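PDB 6QXL: pyruvate kinase from Pseudomonas aeruginosa, which probably catalyses the final step of glycolysis, transferring phosphate from phosphoenolpyruvate to ADP to give pyruvate and ATP, and binds glucose-6-phosphate. Local coordinates for residues A[76-81]-A[99-104]; A[90-95]-A[106-111]; A[132-137]-A[152-157]. One frame throughout, in Å; residues are numbered along the deposited sequence.

Contact 1: A[76-81]-A[99-104]; sequences IAKFAN and ARDAGT
Phe-79 and Gly-103 form a single backbone bridge between two irregular loops of the B domain, which follow strands 74-75 and 91-95; Phe-79 CA and Gly-103 CA lie 3.7 Å apart while the end-to-end directions of the touching parts diverge by 51°. Ala-80 N donates to Gly-103 O at 2.9 Å in a nearly straight bond (172° at the hydrogen). Lys-78 N reaches Arg-100 O, also at 2.9 Å, but with a bent angle of 135°; this acceptor is presented by the type I turn from Ala-99 to Ala-102. The return bond from Gly-103 N to Lys-78 O is weak. One water donates to both Lys-78 O and Ala-99 O; a second accepts from Asn-81 N and donates to Gly-103 O.

Gly-103 has no side chain, and the close approach depends on that, because a CB there would collide with Lys-78 O and Phe-79 CA. The Phe-79 side chain leads away from the bridge, yet its ring edge still meets the second loop: CE2 lies 3.3 Å from Thr-104 O, near the ring plane. Ala-77 CB touches Arg-100 CD at 4.0 Å, and Arg-100 NH2 hydrogen-bonds to Thr-96 O outside the loops. Lys-78 is extended beyond CG and lies beside Asp-101, the two pointing the same way, with CD 3.7 Å from OD1.

Since Lys-78 NZ stays 4.5 Å from Asp-101 OD1, beyond a salt bridge, their attraction is probably modest. Backbone hydrogen bonds and two bridging waters, rather than paired charges, are the main polar links here.

Contact 2: A[90-95]-A[106-111]; sequences DKFRFS and EVVGID
Val-108 CG1 touches both aromatic rings of the neighbouring strand, lying 3.7 Å from Phe-92 CE2 and 3.8 Å from Phe-94 CD1. A chi1 of 68° sets this methyl between its own backbone N and carbonyl carbon. It meets Phe-92 at the ring edge, whereas Val-107 CA lies over a face of the same ring. The two rings also meet each other: Phe-94 CE1 is in the plane of Phe-92 at its edge, and Phe-92 CD2 stands above one face of Phe-94, offset toward the rim. Ile-110 extends the apolar patch, its CD1 4.0 Å from Phe-94 CB. Beyond the pair, Met-134 packs on both rings, and Ile-84 and Leu-86 cover Phe-92.

Around this centre, strands 91-95 and 107-109 form a parallel pair at the margin of the B domain's mixed sheet, their axes 4.8 Å apart at closest approach and their N-to-C directions 18° apart. Arg-93 is bonded through both backbone groups: its N donates to Glu-106 O at 3.0 Å, and its O accepts from Val-108 N at 3.0 Å. Ser-95 N then donates to Val-108 O at 3.0 Å, while the bond from Ile-110 N to Ser-95 O is weak.

On the sheet face opposite Phe-94 and Val-108, the Arg-93 chain bends at chi3, which turns NE. One face of its guanidinium meets Val-107, whose CB stands 3.5 Å above the plane, offset toward the rim, and NH1 forms a salt bridge with Glu-143.

The chemistry therefore changes across the sheet. One face is hydrophobic and buried; on the other, the partly exposed Arg-93 covers Val-107 of the outermost strand 107-109 with its flat surface while its N-H group pairs with a carboxylate.

Contact 3: A[132-137]-A[152-157]; sequences VVMVVE and GPLSDH
Val-132 and Leu-154 meet inside the small, mainly beta B domain of pyruvate kinase, which is inserted after the third strand of the catalytic barrel. The contact joins two separate sheets of that domain: strand 132-139 belongs to the larger mixed sheet, and strand 152-155 pairs with strand 83-86. Their short axes cross at -88° and come no closer than 8.0 Å, so this is nearly orthogonal packing through side chains. No hydrogen bond links the segments.

One methyl, Val-132 CG2, makes most of the contact. Placed anti to its own carbonyl carbon, it approaches Pro-153 O to 3.6 Å, Gly-152 CA to 3.9 Å and Leu-154 CD1 to 4.1 Å. The second apolar pair is formed tip to tip, with Met-134 CE and Leu-154 CD2 4.1 Å apart. Met-134 spans that distance because its chain is extended beyond CG, chi2 and chi3 placing SD and CE near anti. Leu-154 thus offers one methyl branch to each partner, CD1 to the valine and CD2 to the methionine.

Gly-152 has a phi of 150°, at which a side chain would be jammed against the preceding carbonyl oxygen; a CB would also come tight against Val-132 CG2. Further packing surrounds the pair: Leu-127 and Leu-86 lie on Met-134, while Ile-84 and again Leu-127 lie on Leu-154.

The small buried surface, 153 Å² over both sides, fits a corner of a larger hydrophobic interior rather than a self-contained interface. With methyl groups packing on one another and, through Val-132 CG2, on the backbone at Gly-152 and Pro-153, and with no polar bond between the segments, dispersion and exclusion of water are the likely sources of cohesion here.

Overall arrangement
All three contacts lie in the B domain. Contacts 2 and 3 are buried, whereas contact 1 is partly buried and joins loops nearer solvent. Contacts 2 and 3 reach the same mixed sheet and share an apolar interior, since Met-134 CE packs against Phe-92 and Phe-94; a salt bridge between Lys-91 and Glu-137 also joins them. Contact 1 adjoins contact 2 through a probable hydrogen bond from Ala-77 N to Gly-109 O, and contact 3 through another from Phe-79 N to Asp-156 OD1. The chemistry follows position: mainly backbone hydrogen bonds and bridging waters in contact 1, sheet bonding plus packing in contact 2, methyl groups packing on each other and on backbone, with no hydrogen bond, in contact 3.

Contact 1: A[76-81]-A[99-104]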
ATOM      1  N   ILE A  76     -47.075   6.451 -23.040  1.00 39.30           N
ATOM      2  CA  ILE A  76     -48.517   6.376 -23.179  1.00 37.21           C
ATOM      3  C   ILE A  76     -49.028   7.328 -24.261  1.00 39.46           C
ATOM      4  O   ILE A  76     -48.306   8.182 -24.740  1.00 44.10           O
ATOM      5  CB  ILE A  76     -49.232   6.583 -21.843  1.00 35.62           C
ATOM      6  CG1 ILE A  76     -49.117   8.028 -21.380  1.00 33.98           C
ATOM      7  CG2 ILE A  76     -48.693   5.608 -20.779  1.00 33.14           C
ATOM      8  CD1 ILE A  76     -49.541   8.249 -19.921  1.00 35.86           C
ATOM      9  N   ALA A  77     -50.270   7.144 -24.632  1.00 40.78           N
ATOM     10  CA  ALA A  77     -50.952   7.990 -25.626  1.00 41.82           C
ATOM     11  C   ALA A  77     -51.536   9.278 -24.990  1.00 39.89           C
ATOM     12  O   ALA A  77     -51.164   9.644 -23.882  1.00 41.37           O
ATOM     13  CB  ALA A  77     -52.015   7.177 -26.356  1.00 41.35           C
ATOM     14  N   LYS A  78     -52.446   9.951 -25.677  1.00 43.62           N
ATOM     15  CA  LYS A  78     -53.053  11.178 -25.156  1.00 44.52           C
ATOM     16  C   LYS A  78     -54.314  10.910 -24.338  1.00 42.31           C
ATOM     17  O   LYS A  78     -54.956   9.871 -24.465  1.00 43.83           O
ATOM     18  CB  LYS A  78     -53.365  12.160 -26.302  1.00 45.18           C
ATOM     19  CG  LYS A  78     -52.192  12.487 -27.168  1.00 48.32           C
ATOM     20  CD  LYS A  78     -52.565  13.424 -28.270  1.00 58.29           C
ATOM     21  CE  LYS A  78     -51.364  13.983 -28.927  1.00 74.52           C
ATOM     22  NZ  LYS A  78     -51.689  14.620 -30.239  1.00 79.74           N
ATOM     23  N   PHE A  79     -54.715  11.926 -23.593  1.00 42.73           N
ATOM     24  CA  PHE A  79     -55.916  11.946 -22.776  1.00 39.50           C
ATOM     25  C   PHE A  79     -56.896  12.934 -23.377  1.00 40.18           C
ATOM     26  O   PHE A  79     -56.499  13.798 -24.106  1.00 41.35           O
ATOM     27  CB  PHE A  79     -55.608  12.392 -21.385  1.00 37.25           C
ATOM     28  CG  PHE A  79     -54.961  11.364 -20.538  1.00 37.15           C
ATOM     29  CD1 PHE A  79     -53.602  11.262 -20.485  1.00 35.85           C
ATOM     30  CD2 PHE A  79     -55.704  10.552 -19.753  1.00 39.03           C
ATOM     31  CE1 PHE A  79     -53.003  10.344 -19.691  1.00 36.32           C
ATOM     32  CE2 PHE A  79     -55.110   9.632 -18.945  1.00 39.42           C
ATOM     33  CZ  PHE A  79     -53.759   9.523 -18.915  1.00 38.92           C
ATOM     34  N   ALA A  80     -58.185  12.765 -23.127  1.00 40.20           N
ATOM     35  CA  ALA A  80     -59.210  13.649 -23.684  1.00 41.84           C
ATOM     36  C   ALA A  80     -59.140  15.082 -23.215  1.00 44.21           C
ATOM     37  O   ALA A  80     -59.266  15.998 -23.977  1.00 39.74           O
ATOM     38  CB  ALA A  80     -60.575  13.088 -23.414  1.00 40.70           C
ATOM     39  N   ASN A  81     -58.942  15.234 -21.931  1.00 49.55           N
ATOM     40  CA  ASN A  81     -58.754  16.498 -21.262  1.00 54.16           C
ATOM     41  C   ASN A  81     -57.332  16.249 -20.944  1.00 56.08           C
ATOM     42  O   ASN A  81     -57.077  15.443 -20.111  1.00 57.80           O
ATOM     43  CB  ASN A  81     -59.566  16.539 -19.998  1.00 60.80           C
ATOM     44  CG  ASN A  81     -61.010  16.242 -20.244  1.00 62.37           C
ATOM     45  OD1 ASN A  81     -61.606  16.795 -21.132  1.00 58.17           O
ATOM     46  ND2 ASN A  81     -61.570  15.349 -19.469  1.00 64.45           N
ATOM     47  N   ALA A  99     -58.426   4.082 -28.002  1.00 35.96           N
ATOM     48  CA  ALA A  99     -58.076   5.171 -28.965  1.00 35.35           C
ATOM     49  C   ALA A  99     -57.006   6.098 -28.330  1.00 38.00           C
ATOM     50  O   ALA A  99     -57.075   6.465 -27.147  1.00 36.93           O
ATOM     51  CB  ALA A  99     -59.318   5.952 -29.341  1.00 35.71           C
ATOM     52  N   ARG A 100     -56.102   6.493 -29.151  1.00 40.83           N
ATOM     53  CA  ARG A 100     -54.948   7.289 -28.798  1.00 48.73           C
ATOM     54  C   ARG A 100     -55.266   8.701 -28.301  1.00 48.50           C
ATOM     55  O   ARG A 100     -54.522   9.266 -27.507  1.00 41.42           O
ATOM     56  CB  ARG A 100     -53.920   7.417 -29.921  1.00 55.69           C
ATOM     57  CG  ARG A 100     -53.610   6.090 -30.606  1.00 69.67           C
ATOM     58  CD  ARG A 100     -52.522   5.332 -29.824  1.00 71.87           C
ATOM     59  NE  ARG A 100     -53.082   4.128 -29.180  1.00 73.25           N
ATOM     60  CZ  ARG A 100     -53.117   2.921 -29.664  1.00 62.04           C
ATOM     61  NH1 ARG A 100     -52.528   2.602 -30.786  1.00 60.47           N
ATOM     62  NH2 ARG A 100     -53.763   2.002 -28.962  1.00 61.17           N
ATOM     63  N   ASP A 101     -56.438   9.227 -28.711  1.00 52.67           N
ATOM     64  CA  ASP A 101     -56.807  10.569 -28.296  1.00 49.09           C
ATOM     65  C   ASP A 101     -57.794  10.596 -27.132  1.00 40.92           C
ATOM     66  O   ASP A 101     -58.013  11.671 -26.608  1.00 40.96           O
ATOM     67  CB  ASP A 101     -57.440  11.275 -29.477  1.00 57.24           C
ATOM     68  CG  ASP A 101     -56.459  11.607 -30.545  1.00 72.22           C
ATOM     69  OD1 ASP A 101     -55.335  12.009 -30.198  1.00 76.24           O
ATOM     70  OD2 ASP A 101     -56.838  11.680 -31.760  1.00 85.04           O
ATOM     71  N   ALA A 102     -58.359   9.428 -26.727  1.00 36.03           N
ATOM     72  CA  ALA A 102     -59.477   9.395 -25.829  1.00 33.51           C
ATOM     73  C   ALA A 102     -59.195   8.900 -24.424  1.00 31.39           C
ATOM     74  O   ALA A 102     -60.048   8.238 -23.820  1.00 34.21           O
ATOM     75  CB  ALA A 102     -60.554   8.539 -26.467  1.00 33.13           C
ATOM     76  N   GLY A 103     -58.014   9.225 -23.888  1.00 31.98           N
ATOM     77  CA  GLY A 103     -57.655   8.730 -22.572  1.00 32.06           C
ATOM     78  C   GLY A 103     -58.603   9.293 -21.522  1.00 33.66           C
ATOM     79  O   GLY A 103     -59.083  10.422 -21.639  1.00 37.16           O
ATOM     80  N   THR A 104     -58.932   8.481 -20.535  1.00 31.47           N
ATOM     81  CA  THR A 104     -59.845   8.893 -19.491  1.00 31.81           C
ATOM     82  C   THR A 104     -59.207   8.662 -18.146  1.00 34.31           C
ATOM     83  O   THR A 104     -58.044   8.291 -18.048  1.00 36.58           O
ATOM     84  CB  THR A 104     -61.152   8.070 -19.570  1.00 32.14           C
ATOM     85  OG1 THR A 104     -60.903   6.744 -19.071  1.00 33.89           O
ATOM     86  CG2 THR A 104     -61.668   8.031 -21.006  1.00 33.68           C
TER
HETATM   87  O   HOH W   1     -55.672   7.092 -25.223  1.00 33.29           O
HETATM   88  O   HOH W   2     -59.452  12.871 -20.120  1.00 39.46           O

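Contact 2: A[90-95]-A[106-111]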
ATOM      1  N   ASP A  90     -56.636   3.416  -6.740  1.00 42.54           N
ATOM      2  CA  ASP A  90     -57.394   3.517  -7.979  1.00 45.89           C
ATOM      3  C   ASP A  90     -57.007   2.419  -8.961  1.00 45.95           C
ATOM      4  O   ASP A  90     -55.903   1.870  -8.921  1.00 47.88           O
ATOM      5  CB  ASP A  90     -57.181   4.870  -8.676  1.00 52.47           C
ATOM      6  CG  ASP A  90     -57.815   6.040  -7.929  1.00 62.56           C
ATOM      7  OD1 ASP A  90     -58.301   5.818  -6.793  1.00 68.46           O
ATOM      8  OD2 ASP A  90     -57.794   7.176  -8.467  1.00 59.87           O
ATOM      9  N   LYS A  91     -57.936   2.103  -9.855  1.00 41.58           N
ATOM     10  CA  LYS A  91     -57.712   1.133 -10.913  1.00 37.14           C
ATOM     11  C   LYS A  91     -57.454   1.874 -12.209  1.00 37.89           C
ATOM     12  O   LYS A  91     -58.034   2.941 -12.465  1.00 38.38           O
ATOM     13  CB  LYS A  91     -58.911   0.233 -11.077  1.00 38.75           C
ATOM     14  CG  LYS A  91     -59.314  -0.512  -9.809  1.00 43.91           C
ATOM     15  CD  LYS A  91     -58.241  -1.452  -9.253  1.00 49.68           C
ATOM     16  CE  LYS A  91     -58.933  -2.294  -8.164  1.00 50.98           C
ATOM     17  NZ  LYS A  91     -57.911  -3.091  -7.498  1.00 55.08           N
ATOM     18  N   PHE A  92     -56.553   1.330 -13.016  1.00 39.28           N
ATOM     19  CA  PHE A  92     -56.160   1.989 -14.241  1.00 35.85           C
ATOM     20  C   PHE A  92     -55.674   0.974 -15.259  1.00 37.75           C
ATOM     21  O   PHE A  92     -55.091  -0.042 -14.893  1.00 44.90           O
ATOM     22  CB  PHE A  92     -55.102   3.049 -13.969  1.00 34.22           C
ATOM     23  CG  PHE A  92     -54.890   3.995 -15.093  1.00 32.62           C
ATOM     24  CD1 PHE A  92     -55.793   5.024 -15.291  1.00 32.25           C
ATOM     25  CD2 PHE A  92     -53.833   3.843 -15.983  1.00 33.09           C
ATOM     26  CE1 PHE A  92     -55.637   5.903 -16.372  1.00 32.37           C
ATOM     27  CE2 PHE A  92     -53.667   4.714 -17.045  1.00 35.50           C
ATOM     28  CZ  PHE A  92     -54.574   5.753 -17.235  1.00 32.91           C
ATOM     29  N   ARG A  93     -55.907   1.273 -16.532  1.00 34.99           N
ATOM     30  CA  ARG A  93     -55.617   0.333 -17.604  1.00 34.76           C
ATOM     31  C   ARG A  93     -54.805   0.961 -18.715  1.00 34.45           C
ATOM     32  O   ARG A  93     -55.021   2.121 -19.081  1.00 34.53           O
ATOM     33  CB  ARG A  93     -56.925  -0.189 -18.210  1.00 38.96           C
ATOM     34  CG  ARG A  93     -57.703  -1.125 -17.328  1.00 45.17           C
ATOM     35  CD  ARG A  93     -58.974  -1.603 -18.031  1.00 48.94           C
ATOM     36  NE  ARG A  93     -59.924  -0.548 -18.332  1.00 50.65           N
ATOM     37  CZ  ARG A  93     -60.435  -0.259 -19.554  1.00 48.81           C
ATOM     38  NH1 ARG A  93     -60.031  -0.888 -20.640  1.00 41.23           N
ATOM     39  NH2 ARG A  93     -61.317   0.702 -19.696  1.00 52.12           N
ATOM     40  N   PHE A  94     -53.904   0.156 -19.264  1.00 30.17           N
ATOM     41  CA  PHE A  94     -53.137   0.511 -20.444  1.00 29.02           C
ATOM     42  C   PHE A  94     -53.595  -0.430 -21.568  1.00 30.73           C
ATOM     43  O   PHE A  94     -53.446  -1.643 -21.423  1.00 27.67           O
ATOM     44  CB  PHE A  94     -51.653   0.335 -20.178  1.00 26.95           C
ATOM     45  CG  PHE A  94     -51.146   1.148 -19.027  1.00 25.65           C
ATOM     46  CD1 PHE A  94     -50.845   2.482 -19.192  1.00 25.43           C
ATOM     47  CD2 PHE A  94     -50.982   0.579 -17.768  1.00 25.77           C
ATOM     48  CE1 PHE A  94     -50.409   3.238 -18.135  1.00 26.74           C
ATOM     49  CE2 PHE A  94     -50.544   1.362 -16.705  1.00 25.08           C
ATOM     50  CZ  PHE A  94     -50.254   2.692 -16.906  1.00 25.55           C
ATOM     51  N   SER A  95     -54.147   0.131 -22.659  1.00 29.06           N
ATOM     52  CA  SER A  95     -54.778  -0.704 -23.673  1.00 31.99           C
ATOM     53  C   SER A  95     -54.300  -0.376 -25.065  1.00 33.07           C
ATOM     54  O   SER A  95     -54.370   0.817 -25.516  1.00 36.01           O
ATOM     55  CB  SER A  95     -56.325  -0.583 -23.641  1.00 34.99           C
ATOM     56  OG  SER A  95     -56.924  -1.433 -24.611  1.00 37.52           O
ATOM     57  N   GLU A 106     -59.818   6.231 -16.335  1.00 38.90           N
ATOM     58  CA  GLU A 106     -59.740   4.799 -16.107  1.00 40.47           C
ATOM     59  C   GLU A 106     -58.833   4.047 -17.070  1.00 36.81           C
ATOM     60  O   GLU A 106     -58.393   2.922 -16.771  1.00 36.72           O
ATOM     61  CB  GLU A 106     -61.117   4.174 -16.172  1.00 47.62           C
ATOM     62  CG  GLU A 106     -62.101   4.693 -15.132  1.00 53.64           C
ATOM     63  CD  GLU A 106     -63.545   4.365 -15.492  1.00 64.76           C
ATOM     64  OE1 GLU A 106     -63.746   3.166 -15.771  1.00 68.79           O
ATOM     65  OE2 GLU A 106     -64.450   5.275 -15.528  1.00 73.32           O
ATOM     66  N   VAL A 107     -58.540   4.624 -18.234  1.00 34.19           N
ATOM     67  CA  VAL A 107     -57.758   3.937 -19.234  1.00 35.03           C
ATOM     68  C   VAL A 107     -57.082   4.933 -20.151  1.00 34.18           C
ATOM     69  O   VAL A 107     -57.639   5.993 -20.430  1.00 35.57           O
ATOM     70  CB  VAL A 107     -58.641   2.943 -20.067  1.00 35.86           C
ATOM     71  CG1 VAL A 107     -59.762   3.682 -20.784  1.00 33.16           C
ATOM     72  CG2 VAL A 107     -57.800   2.179 -21.060  1.00 37.51           C
ATOM     73  N   VAL A 108     -55.901   4.560 -20.637  1.00 32.87           N
ATOM     74  CA  VAL A 108     -55.217   5.292 -21.697  1.00 32.32           C
ATOM     75  C   VAL A 108     -54.680   4.274 -22.697  1.00 31.19           C
ATOM     76  O   VAL A 108     -54.420   3.116 -22.356  1.00 34.78           O
ATOM     77  CB  VAL A 108     -54.075   6.183 -21.141  1.00 33.49           C
ATOM     78  CG1 VAL A 108     -52.918   5.337 -20.576  1.00 34.10           C
ATOM     79  CG2 VAL A 108     -53.549   7.151 -22.203  1.00 34.74           C
ATOM     80  N   GLY A 109     -54.536   4.713 -23.930  1.00 30.56           N
ATOM     81  CA  GLY A 109     -53.962   3.905 -24.966  1.00 34.20           C
ATOM     82  C   GLY A 109     -52.462   3.878 -24.958  1.00 36.61           C
ATOM     83  O   GLY A 109     -51.828   4.671 -24.262  1.00 33.16           O
ATOM     84  N   ILE A 110     -51.886   2.943 -25.701  1.00 40.86           N
ATOM     85  CA  ILE A 110     -50.440   2.859 -25.828  1.00 47.78           C
ATOM     86  C   ILE A 110     -50.104   2.243 -27.192  1.00 50.36           C
ATOM     87  O   ILE A 110     -50.726   1.217 -27.621  1.00 48.13           O
ATOM     88  CB  ILE A 110     -49.886   1.979 -24.727  1.00 46.56           C
ATOM     89  CG1 ILE A 110     -50.744   0.698 -24.662  1.00 48.13           C
ATOM     90  CG2 ILE A 110     -49.702   2.602 -23.390  1.00 50.11           C
ATOM     91  CD1 ILE A 110     -50.266  -0.444 -23.800  1.00 49.12           C
ATOM     92  N   ASP A 111     -49.164   2.904 -27.875  1.00 61.72           N
ATOM     93  CA  ASP A 111     -48.820   2.438 -29.237  1.00 71.73           C
ATOM     94  C   ASP A 111     -47.734   1.354 -29.297  1.00 70.07           C
ATOM     95  O   ASP A 111     -47.059   1.217 -30.260  1.00 81.99           O
ATOM     96  CB  ASP A 111     -48.418   3.627 -30.095  1.00 74.69           C
ATOM     97  CG  ASP A 111     -48.571   3.351 -31.582  1.00 83.95           C
ATOM     98  OD1 ASP A 111     -49.209   2.335 -32.002  1.00 76.60           O
ATOM     99  OD2 ASP A 111     -48.042   4.189 -32.337  1.00 97.72           O
TER

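Contact 3: A[132-137]-A[152-157]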
ATOM      1  N   VAL A 132     -45.297   8.298 -10.612  1.00 52.77           N
ATOM      2  CA  VAL A 132     -46.473   7.459 -10.410  1.00 49.54           C
ATOM      3  C   VAL A 132     -46.035   6.008 -10.526  1.00 45.05           C
ATOM      4  O   VAL A 132     -45.218   5.671 -11.364  1.00 48.45           O
ATOM      5  CB  VAL A 132     -47.549   7.789 -11.463  1.00 48.95           C
ATOM      6  CG1 VAL A 132     -48.692   6.774 -11.425  1.00 50.46           C
ATOM      7  CG2 VAL A 132     -48.103   9.190 -11.215  1.00 54.44           C
ATOM      8  N   VAL A 133     -46.573   5.158  -9.663  1.00 41.02           N
ATOM      9  CA  VAL A 133     -46.212   3.743  -9.649  1.00 43.21           C
ATOM     10  C   VAL A 133     -47.482   2.898  -9.605  1.00 44.20           C
ATOM     11  O   VAL A 133     -48.407   3.195  -8.837  1.00 45.45           O
ATOM     12  CB  VAL A 133     -45.327   3.376  -8.435  1.00 45.46           C
ATOM     13  CG1 VAL A 133     -44.961   1.888  -8.454  1.00 47.80           C
ATOM     14  CG2 VAL A 133     -44.077   4.240  -8.410  1.00 48.73           C
ATOM     15  N   MET A 134     -47.511   1.849 -10.423  1.00 40.49           N
ATOM     16  CA  MET A 134     -48.634   0.931 -10.468  1.00 40.67           C
ATOM     17  C   MET A 134     -48.159  -0.500 -10.448  1.00 39.79           C
ATOM     18  O   MET A 134     -47.010  -0.790 -10.813  1.00 38.77           O
ATOM     19  CB  MET A 134     -49.440   1.163 -11.739  1.00 41.05           C
ATOM     20  CG  MET A 134     -49.757   2.623 -11.976  1.00 43.31           C
ATOM     21  SD  MET A 134     -51.103   2.707 -13.135  1.00 44.87           S
ATOM     22  CE  MET A 134     -51.048   4.454 -13.583  1.00 54.59           C
ATOM     23  N   VAL A 135     -49.049  -1.390 -10.018  1.00 38.39           N
ATOM     24  CA  VAL A 135     -48.790  -2.820 -10.063  1.00 38.71           C
ATOM     25  C   VAL A 135     -49.828  -3.484 -10.979  1.00 36.53           C
ATOM     26  O   VAL A 135     -51.006  -3.131 -10.945  1.00 35.44           O
ATOM     27  CB  VAL A 135     -48.782  -3.441  -8.650  1.00 41.93           C
ATOM     28  CG1 VAL A 135     -50.123  -3.225  -7.936  1.00 41.78           C
ATOM     29  CG2 VAL A 135     -48.418  -4.934  -8.718  1.00 42.25           C
ATOM     30  N   VAL A 136     -49.373  -4.448 -11.776  1.00 33.71           N
ATOM     31  CA  VAL A 136     -50.239  -5.145 -12.715  1.00 33.23           C
ATOM     32  C   VAL A 136     -51.047  -6.202 -11.955  1.00 34.73           C
ATOM     33  O   VAL A 136     -50.480  -7.103 -11.331  1.00 36.72           O
ATOM     34  CB  VAL A 136     -49.414  -5.822 -13.830  1.00 38.38           C
ATOM     35  CG1 VAL A 136     -50.303  -6.633 -14.773  1.00 44.82           C
ATOM     36  CG2 VAL A 136     -48.629  -4.784 -14.614  1.00 37.39           C
ATOM     37  N   GLU A 137     -52.374  -6.071 -11.992  1.00 33.11           N
ATOM     38  CA  GLU A 137     -53.275  -7.026 -11.322  1.00 35.19           C
ATOM     39  C   GLU A 137     -53.788  -8.112 -12.261  1.00 35.23           C
ATOM     40  O   GLU A 137     -54.016  -9.235 -11.823  1.00 36.73           O
ATOM     41  CB  GLU A 137     -54.481  -6.280 -10.726  1.00 41.02           C
ATOM     42  CG  GLU A 137     -54.213  -5.541  -9.390  1.00 46.48           C
ATOM     43  CD  GLU A 137     -55.471  -4.980  -8.767  1.00 53.24           C
ATOM     44  OE1 GLU A 137     -56.436  -4.693  -9.520  1.00 59.71           O
ATOM     45  OE2 GLU A 137     -55.479  -4.744  -7.538  1.00 56.91           O
ATOM     46  N   GLY A 152     -50.484  10.527  -8.241  1.00 46.08           N
ATOM     47  CA  GLY A 152     -49.952  11.731  -8.835  1.00 44.48           C
ATOM     48  C   GLY A 152     -50.635  12.044 -10.143  1.00 42.27           C
ATOM     49  O   GLY A 152     -51.593  11.383 -10.518  1.00 47.35           O
ATOM     50  N   PRO A 153     -50.159  13.047 -10.859  1.00 42.95           N
ATOM     51  CA  PRO A 153     -50.735  13.367 -12.152  1.00 43.83           C
ATOM     52  C   PRO A 153     -50.188  12.524 -13.291  1.00 43.43           C
ATOM     53  O   PRO A 153     -49.085  12.008 -13.201  1.00 45.53           O
ATOM     54  CB  PRO A 153     -50.356  14.854 -12.333  1.00 45.02           C
ATOM     55  CG  PRO A 153     -49.052  14.962 -11.634  1.00 44.06           C
ATOM     56  CD  PRO A 153     -49.124  14.022 -10.445  1.00 45.72           C
ATOM     57  N   LEU A 154     -50.960  12.426 -14.362  1.00 39.86           N
ATOM     58  CA  LEU A 154     -50.541  11.759 -15.586  1.00 38.12           C
ATOM     59  C   LEU A 154     -51.004  12.622 -16.745  1.00 36.35           C
ATOM     60  O   LEU A 154     -52.116  13.132 -16.725  1.00 40.74           O
ATOM     61  CB  LEU A 154     -51.175  10.369 -15.671  1.00 42.46           C
ATOM     62  CG  LEU A 154     -50.303   9.166 -16.079  1.00 47.96           C
ATOM     63  CD1 LEU A 154     -49.026   9.077 -15.259  1.00 52.02           C
ATOM     64  CD2 LEU A 154     -51.028   7.848 -15.882  1.00 46.84           C
ATOM     65  N   SER A 155     -50.190  12.737 -17.774  1.00 36.83           N
ATOM     66  CA  SER A 155     -50.534  13.570 -18.915  1.00 39.42           C
ATOM     67  C   SER A 155     -50.030  12.925 -20.219  1.00 39.43           C
ATOM     68  O   SER A 155     -49.335  11.907 -20.187  1.00 39.84           O
ATOM     69  CB  SER A 155     -49.939  14.966 -18.709  1.00 40.62           C
ATOM     70  OG  SER A 155     -48.517  14.928 -18.814  1.00 45.36           O
ATOM     71  N   ASP A 156     -50.363  13.553 -21.347  1.00 37.65           N
ATOM     72  CA  ASP A 156     -50.092  12.985 -22.658  1.00 39.37           C
ATOM     73  C   ASP A 156     -48.605  12.614 -22.797  1.00 40.27           C
ATOM     74  O   ASP A 156     -47.722  13.323 -22.326  1.00 39.55           O
ATOM     75  CB  ASP A 156     -50.469  13.940 -23.792  1.00 39.77           C
ATOM     76  CG  ASP A 156     -51.969  14.241 -23.846  1.00 44.37           C
ATOM     77  OD1 ASP A 156     -52.717  13.893 -22.899  1.00 46.07           O
ATOM     78  OD2 ASP A 156     -52.409  14.920 -24.829  1.00 44.86           O
ATOM     79  N   HIS A 157     -48.375  11.459 -23.409  1.00 37.72           N
ATOM     80  CA  HIS A 157     -47.054  10.992 -23.803  1.00 40.82           C
ATOM     81  C   HIS A 157     -46.040  10.822 -22.677  1.00 39.87           C
ATOM     82  O   HIS A 157     -44.858  10.821 -22.941  1.00 40.08           O
ATOM     83  CB  HIS A 157     -46.470  11.915 -24.887  1.00 44.54           C
ATOM     84  CG  HIS A 157     -47.313  12.031 -26.112  1.00 49.97           C
ATOM     85  ND1 HIS A 157     -47.853  10.928 -26.756  1.00 57.13           N
ATOM     86  CD2 HIS A 157     -47.774  13.125 -26.765  1.00 48.11           C
ATOM     87  CE1 HIS A 157     -48.565  11.340 -27.792  1.00 55.59           C
ATOM     88  NE2 HIS A 157     -48.538  12.667 -27.809  1.00 58.27           N
TER